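Local coordinates for single-stranded DNA-binding protein (Enterobacter phage Enc34, PDB 5ODK), which probably binds single-stranded DNA through an OB-fold domain during phage DNA replication, at residues V12-I23 with T59-Q70. Residues are numbered along the deposited sequence; the frame is centred on the assembly and turned at random.
Sequences VKNGVLYKSGHI and THGAIKKIIDEQ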
# COMPACT_ATOMS: atom_id res chain seq x y z
N VAL A 12 2.47 10.72 12.00
CA VAL A 12 3.40 9.94 12.86
C VAL A 12 4.68 9.66 12.10
O VAL A 12 4.74 9.96 10.90
CB VAL A 12 2.77 8.62 13.34
CG1 VAL A 12 1.52 8.90 14.15
CG2 VAL A 12 2.45 7.70 12.17
N LYS A 13 5.69 9.05 12.73
CA LYS A 13 6.91 8.67 12.02
C LYS A 13 6.49 7.83 10.80
O LYS A 13 5.77 6.85 10.91
CB LYS A 13 7.88 7.88 12.90
CG LYS A 13 9.14 7.45 12.17
CD LYS A 13 10.15 6.80 13.08
CE LYS A 13 11.42 6.51 12.31
NZ LYS A 13 12.56 6.27 13.23
N ASN A 14 6.94 8.25 9.63
CA ASN A 14 6.73 7.46 8.42
C ASN A 14 5.27 7.20 8.05
O ASN A 14 5.00 6.24 7.34
CB ASN A 14 7.51 6.15 8.46
CG ASN A 14 9.00 6.35 8.31
OD1 ASN A 14 9.45 7.23 7.56
ND2 ASN A 14 9.79 5.53 9.00
N GLY A 15 4.35 8.08 8.43
CA GLY A 15 2.98 7.90 8.03
C GLY A 15 2.06 9.03 8.32
O GLY A 15 2.34 9.88 9.17
N VAL A 16 0.92 9.02 7.64
CA VAL A 16 -0.13 10.02 7.86
C VAL A 16 -1.50 9.35 7.75
O VAL A 16 -1.73 8.55 6.83
CB VAL A 16 -0.08 11.18 6.85
CG1 VAL A 16 -1.10 12.26 7.25
CG2 VAL A 16 1.31 11.78 6.72
N LEU A 17 -2.38 9.66 8.69
CA LEU A 17 -3.80 9.34 8.57
C LEU A 17 -4.50 10.61 8.18
O LEU A 17 -4.27 11.67 8.77
CB LEU A 17 -4.36 8.83 9.90
CG LEU A 17 -5.85 8.59 9.90
CD1 LEU A 17 -6.24 7.40 9.01
CD2 LEU A 17 -6.30 8.32 11.31
N TYR A 18 -5.35 10.51 7.17
CA TYR A 18 -6.13 11.64 6.66
C TYR A 18 -7.56 11.57 7.19
O TYR A 18 -8.08 10.49 7.53
CB TYR A 18 -6.07 11.68 5.11
CG TYR A 18 -4.66 11.88 4.64
CD1 TYR A 18 -4.11 13.16 4.56
CD2 TYR A 18 -3.84 10.80 4.34
CE1 TYR A 18 -2.81 13.36 4.15
CE2 TYR A 18 -2.51 10.99 3.98
CZ TYR A 18 -2.01 12.28 3.87
OH TYR A 18 -0.69 12.47 3.51
N LYS A 19 -8.23 12.72 7.19
CA LYS A 19 -9.59 12.80 7.68
C LYS A 19 -10.57 11.91 6.94
O LYS A 19 -11.55 11.46 7.49
CB LYS A 19 -10.09 14.23 7.69
CG LYS A 19 -9.41 15.06 8.76
CD LYS A 19 -10.11 16.39 8.97
CE LYS A 19 -9.27 17.26 9.88
NZ LYS A 19 -9.98 18.51 10.28
N SER A 20 -10.29 11.70 5.64
CA SER A 20 -11.06 10.88 4.75
C SER A 20 -10.76 9.38 4.86
O SER A 20 -11.32 8.56 4.12
CB SER A 20 -10.75 11.37 3.33
OG SER A 20 -9.33 11.37 3.15
N GLY A 21 -9.85 8.99 5.75
CA GLY A 21 -9.49 7.60 5.96
C GLY A 21 -8.32 7.10 5.15
O GLY A 21 -7.86 5.98 5.33
N HIS A 22 -7.84 7.92 4.20
CA HIS A 22 -6.62 7.60 3.50
C HIS A 22 -5.46 7.46 4.46
O HIS A 22 -5.47 8.10 5.53
CB HIS A 22 -6.28 8.69 2.47
CG HIS A 22 -7.27 8.79 1.36
ND1 HIS A 22 -8.45 9.48 1.49
CD2 HIS A 22 -7.24 8.31 0.08
CE1 HIS A 22 -9.09 9.44 0.33
NE2 HIS A 22 -8.40 8.71 -0.52
N ILE A 23 -4.51 6.62 4.09
CA ILE A 23 -3.33 6.35 4.88
C ILE A 23 -2.12 6.50 3.98
O ILE A 23 -2.01 5.80 2.96
CB ILE A 23 -3.36 4.92 5.47
CG1 ILE A 23 -4.67 4.68 6.24
CG2 ILE A 23 -2.14 4.68 6.36
CD1 ILE A 23 -4.89 3.23 6.59
N THR A 59 10.75 0.81 12.14
CA THR A 59 10.53 2.25 11.90
C THR A 59 9.10 2.62 11.50
O THR A 59 8.82 3.78 11.17
CB THR A 59 11.48 2.74 10.80
OG1 THR A 59 11.27 1.91 9.65
CG2 THR A 59 12.91 2.65 11.28
N HIS A 60 8.19 1.66 11.58
CA HIS A 60 6.80 1.89 11.17
C HIS A 60 5.79 1.38 12.17
O HIS A 60 4.64 1.14 11.80
CB HIS A 60 6.50 1.31 9.79
CG HIS A 60 7.28 1.96 8.68
ND1 HIS A 60 8.60 1.68 8.43
CD2 HIS A 60 6.89 2.83 7.73
CE1 HIS A 60 9.01 2.37 7.37
NE2 HIS A 60 7.99 3.08 6.93
N GLY A 61 6.16 1.29 13.46
CA GLY A 61 5.22 0.78 14.44
C GLY A 61 3.94 1.61 14.59
O GLY A 61 2.85 1.06 14.65
N ALA A 62 4.08 2.92 14.68
CA ALA A 62 2.91 3.78 14.87
C ALA A 62 1.96 3.74 13.69
O ALA A 62 0.75 3.66 13.87
CB ALA A 62 3.33 5.21 15.17
N ILE A 63 2.50 3.80 12.48
CA ILE A 63 1.62 3.77 11.33
C ILE A 63 0.99 2.39 11.17
O ILE A 63 -0.16 2.29 10.76
CB ILE A 63 2.29 4.30 10.02
CG1 ILE A 63 1.24 4.56 8.91
CG2 ILE A 63 3.40 3.39 9.58
CD1 ILE A 63 0.24 5.64 9.23
N LYS A 64 1.69 1.32 11.54
CA LYS A 64 1.06 0.01 11.53
C LYS A 64 -0.11 -0.04 12.51
O LYS A 64 -1.14 -0.61 12.19
CB LYS A 64 2.07 -1.10 11.77
CG LYS A 64 1.52 -2.49 11.38
CD LYS A 64 1.08 -3.21 12.60
CE LYS A 64 0.53 -4.56 12.10
NZ LYS A 64 -0.04 -5.32 13.22
N LYS A 65 0.07 0.55 13.70
CA LYS A 65 -1.02 0.61 14.70
C LYS A 65 -2.25 1.34 14.13
O LYS A 65 -3.39 0.89 14.29
CB LYS A 65 -0.50 1.25 15.99
CG LYS A 65 -1.55 1.35 17.07
CD LYS A 65 -0.93 1.48 18.44
CE LYS A 65 -2.04 1.43 19.46
NZ LYS A 65 -1.45 1.27 20.79
N ILE A 66 -2.00 2.44 13.44
CA ILE A 66 -3.07 3.18 12.81
C ILE A 66 -3.75 2.31 11.74
O ILE A 66 -4.97 2.28 11.61
CB ILE A 66 -2.51 4.49 12.18
CG1 ILE A 66 -2.20 5.50 13.31
CG2 ILE A 66 -3.51 5.08 11.20
CD1 ILE A 66 -1.44 6.73 12.88
N ILE A 67 -2.94 1.62 10.94
CA ILE A 67 -3.51 0.72 9.91
C ILE A 67 -4.42 -0.32 10.55
O ILE A 67 -5.54 -0.54 10.05
CB ILE A 67 -2.37 0.06 9.09
CG1 ILE A 67 -1.76 1.07 8.13
CG2 ILE A 67 -2.89 -1.16 8.32
CD1 ILE A 67 -0.42 0.65 7.57
N ASP A 68 -3.99 -0.92 11.67
CA ASP A 68 -4.85 -1.90 12.32
C ASP A 68 -6.18 -1.27 12.76
O ASP A 68 -7.25 -1.87 12.61
CB ASP A 68 -4.13 -2.54 13.50
CG ASP A 68 -3.04 -3.51 13.10
OD1 ASP A 68 -3.00 -3.99 11.95
OD2 ASP A 68 -2.24 -3.86 14.01
N GLU A 69 -6.10 -0.07 13.31
CA GLU A 69 -7.30 0.66 13.74
C GLU A 69 -8.24 0.95 12.57
O GLU A 69 -9.43 0.80 12.63
CB GLU A 69 -6.92 1.94 14.45
CG GLU A 69 -6.26 1.65 15.80
CD GLU A 69 -5.46 2.77 16.41
OE1 GLU A 69 -5.37 3.86 15.85
OE2 GLU A 69 -4.91 2.53 17.51
N GLN A 70 -7.66 1.34 11.44
CA GLN A 70 -8.46 1.65 10.25
C GLN A 70 -9.06 0.38 9.65
O GLN A 70 -10.18 0.43 9.12
CB GLN A 70 -7.64 2.40 9.20
CG GLN A 70 -7.16 3.74 9.75
CD GLN A 70 -8.29 4.67 10.14
OE1 GLN A 70 -9.21 4.91 9.38
NE2 GLN A 70 -8.27 5.11 11.39
O HOH W 1 5.28 4.60 12.25
O HOH W 2 -9.30 4.13 6.73
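Asn14 lies across one face of the His60 imidazole, its amide plane turned 20° from the ring and ND2 poised 3.6 Å above it, offset toward the rim. From there ND2 donates to Thr59 O at 3.0 Å, an almost straight bond (164°) that meets the carbonyl from above its plane. Beside it, the extended aliphatic chain of Lys13 runs past Thr59 O and CB. A water links backbone to backbone nearby, donating to Lys13 O and accepting from Ile63 N in the first turn of helix 61-76.

Apolar packing continues along the helix. Val12 meets Ala62 CB to CB at 3.9 Å and touches Ile66 tip to tip through CG1 and CD1. Ile63, with CG1 anti to its backbone N, sends CD1 over the bare backbone of Gly15, 3.7 Å from its CA. Leu17 CB rests on Ile66 CG2, while its CD1 lies 3.6 Å from CD of the Gln70 amide. Ile23 spans Ile63, Ile67 and Gln70: its CG2 touches the two isoleucines, and its CD1 packs on Gln70 CB and CG. A second water closes this end, donating to both Gly21 O and Gln70 OE1.

Second-shell bonds fix the polar end: Asn14 OD1 pairs with Asn27 ND2, and the His60 ring is held at both nitrogens, ND1 to Pro56 O and NE2 to Ser26 O. Strand 15-18, between the type II turn Val12-Gly15 and the type I turn Tyr18-Gly21, thus packs its inner face on the helix; its axis approaches that of helix segment 61-70 to 8.4 Å, with their directions 28° apart. The contact seats the antiparallel meander 8-12, 15-18 and 23-26 on the helix that follows strand 49-56 in this OB-fold protein.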